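Local coordinates for microbial collagenase (Bacillus anthracis, PDB 5SV5), which is a putative collagenase, a metalloprotease expected to cleave collagen, represented here by its pre-peptidase C-terminal domain, a beta-sandwich module that probably assists substrate binding, at residues A[50-55]-A[91-96]. Sequence-based numbering, arbitrary orientation.
Sequences GMTWVL and YKYDNG
Tyr93 lays one ring face against the backbone of Gly50. The Gly50 carbonyl O lies 3.4 Å above the plane of the Tyr93 ring, over its centre, held by a hydrogen bond from Tyr93 N at 2.8 Å (168° at the hydrogen); the attractive contact with the ring face is the CH-pi contact of Gly50 CA, 3.9 Å from the centroid. Met51 and Lys92 form the adjacent antiparallel non-hydrogen-bonded pair; Thr52 and Tyr91 form the hydrogen-bonded pair, with Thr52 N to Tyr91 O at 2.9 Å and Tyr91 N to Thr52 O at 3.0 Å. On the face carrying Thr52 and Tyr91, these two side chains run side by side. Chi1 of 69° sets Tyr91 CG between the backbone N and carbonyl carbon, and the ring lies alongside Thr52, whose CG2 meets Tyr91 CZ and OH, each at 3.4 Å. Val54, crossing the Tyr91 side chain obliquely, makes loose contact, CG1 at OH and CE1, CG2 at CE1. On the other face, Met51 (selenomethionine) packs on Val43 and Ile75 inside the sandwich, while Lys92 NZ donates hydrogen bonds to the carbonyl O atoms of Gly96, Leu20 and Gly22, which satisfy its ammonium group. Regular pairing ends at Met51-Lys92; beyond it Gly50 is held by the nearly straight bond from Tyr93 N and a weak one to Asp94 OD1, an atom that also accepts from Gly96 N in an Asx turn.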
loop_
_atom_site.group_PDB
_atom_site.type_symbol
_atom_site.label_atom_id
_atom_site.label_comp_id
_atom_site.label_asym_id
_atom_site.label_seq_id
_atom_site.Cartn_x
_atom_site.Cartn_y
_atom_site.Cartn_z
ATOM N N GLY A 50 13.945 3.432 2.905
ATOM C CA GLY A 50 13.572 3.656 1.501
ATOM C C GLY A 50 12.406 2.762 1.148
ATOM O O GLY A 50 12.608 1.628 0.711
HETATM N N MSE A 51 11.195 3.258 1.361
HETATM C CA MSE A 51 9.965 2.491 1.094
HETATM C C MSE A 51 8.915 3.386 0.472
HETATM O O MSE A 51 8.984 4.626 0.553
HETATM C CB MSE A 51 9.463 1.791 2.365
HETATM C CG MSE A 51 8.969 2.816 3.393
HETATM SE SE MSE A 51 8.096 1.939 4.939
HETATM C CE MSE A 51 6.589 1.199 3.926
ATOM N N THR A 52 7.939 2.746 -0.154
ATOM C CA THR A 52 6.844 3.453 -0.784
ATOM C C THR A 52 5.663 2.501 -0.940
ATOM O O THR A 52 5.681 1.386 -0.413
ATOM C CB THR A 52 7.289 4.084 -2.121
ATOM O OG1 THR A 52 6.294 5.005 -2.560
ATOM C CG2 THR A 52 7.564 3.047 -3.182
ATOM N N TRP A 53 4.623 2.946 -1.643
ATOM C CA TRP A 53 3.543 2.048 -2.002
ATOM C C TRP A 53 3.001 2.420 -3.378
ATOM O O TRP A 53 3.108 3.577 -3.819
ATOM C CB TRP A 53 2.416 2.029 -0.946
ATOM C CG TRP A 53 1.675 3.318 -0.728
ATOM C CD1 TRP A 53 1.876 4.196 0.288
ATOM C CD2 TRP A 53 0.606 3.858 -1.523
ATOM N NE1 TRP A 53 1.005 5.263 0.183
ATOM C CE2 TRP A 53 0.219 5.080 -0.929
ATOM C CE3 TRP A 53 -0.059 3.429 -2.680
ATOM C CZ2 TRP A 53 -0.801 5.884 -1.467
ATOM C CZ3 TRP A 53 -1.046 4.239 -3.220
ATOM C CH2 TRP A 53 -1.413 5.447 -2.612
ATOM N N VAL A 54 2.440 1.420 -4.056
ATOM C CA VAL A 54 1.739 1.613 -5.320
ATOM C C VAL A 54 0.432 0.813 -5.269
ATOM O O VAL A 54 0.337 -0.206 -4.576
ATOM C CB VAL A 54 2.575 1.224 -6.557
ATOM C CG1 VAL A 54 3.815 2.073 -6.681
ATOM C CG2 VAL A 54 2.916 -0.261 -6.599
ATOM N N LEU A 55 -0.559 1.274 -6.020
ATOM C CA LEU A 55 -1.892 0.687 -6.028
ATOM C C LEU A 55 -2.330 0.374 -7.445
ATOM O O LEU A 55 -2.191 1.232 -8.331
ATOM C CB LEU A 55 -2.884 1.685 -5.419
ATOM C CG LEU A 55 -4.335 1.225 -5.287
ATOM C CD1 LEU A 55 -4.491 0.230 -4.153
ATOM C CD2 LEU A 55 -5.255 2.423 -5.086
ATOM N N TYR A 91 6.209 -1.558 -0.086
ATOM C CA TYR A 91 7.476 -2.226 -0.337
ATOM C C TYR A 91 8.663 -1.314 -0.100
ATOM O O TYR A 91 8.549 -0.087 -0.134
ATOM C CB TYR A 91 7.504 -2.806 -1.769
ATOM C CG TYR A 91 7.553 -1.777 -2.883
ATOM C CD1 TYR A 91 6.395 -1.183 -3.368
ATOM C CD2 TYR A 91 8.761 -1.400 -3.432
ATOM C CE1 TYR A 91 6.443 -0.256 -4.395
ATOM C CE2 TYR A 91 8.825 -0.470 -4.455
ATOM C CZ TYR A 91 7.661 0.100 -4.937
ATOM O OH TYR A 91 7.690 1.027 -5.959
ATOM N N LYS A 92 9.810 -1.941 0.121
ATOM C CA LYS A 92 11.061 -1.217 0.267
ATOM C C LYS A 92 11.963 -1.445 -0.944
ATOM O O LYS A 92 11.959 -2.493 -1.580
ATOM C CB LYS A 92 11.778 -1.522 1.581
ATOM C CG LYS A 92 12.200 -2.965 1.767
ATOM C CD LYS A 92 12.971 -3.156 3.060
ATOM C CE LYS A 92 13.401 -4.605 3.228
ATOM N NZ LYS A 92 14.119 -4.827 4.507
ATOM N N TYR A 93 12.752 -0.414 -1.234
ATOM C CA TYR A 93 13.684 -0.410 -2.368
ATOM C C TYR A 93 15.137 -0.184 -1.946
ATOM O O TYR A 93 16.007 -0.083 -2.810
ATOM C CB TYR A 93 13.261 0.636 -3.426
ATOM C CG TYR A 93 13.032 2.020 -2.858
ATOM C CD1 TYR A 93 14.106 2.860 -2.556
ATOM C CD2 TYR A 93 11.751 2.491 -2.603
ATOM C CE1 TYR A 93 13.908 4.120 -2.008
ATOM C CE2 TYR A 93 11.546 3.748 -2.057
ATOM C CZ TYR A 93 12.632 4.558 -1.772
ATOM O OH TYR A 93 12.417 5.795 -1.211
ATOM N N ASP A 94 15.401 -0.055 -0.651
ATOM C CA ASP A 94 16.789 0.037 -0.165
ATOM C C ASP A 94 17.029 -1.043 0.892
ATOM O O ASP A 94 16.150 -1.871 1.136
ATOM C CB ASP A 94 17.175 1.472 0.284
ATOM C CG ASP A 94 16.622 1.883 1.648
ATOM O OD1 ASP A 94 15.864 1.124 2.282
ATOM O OD2 ASP A 94 16.959 3.026 2.062
ATOM N N ASN A 95 18.205 -1.036 1.514
ATOM C CA ASN A 95 18.567 -2.081 2.485
ATOM C C ASN A 95 18.153 -1.825 3.947
ATOM O O ASN A 95 18.603 -2.534 4.844
ATOM C CB ASN A 95 20.076 -2.380 2.391
ATOM C CG ASN A 95 20.459 -3.056 1.081
ATOM O OD1 ASN A 95 19.747 -3.934 0.592
ATOM N ND2 ASN A 95 21.599 -2.669 0.521
ATOM N N GLY A 96 17.284 -0.851 4.192
ATOM C CA GLY A 96 16.830 -0.596 5.552
ATOM C C GLY A 96 15.830 -1.610 6.091
ATOM O O GLY A 96 15.147 -2.278 5.331
#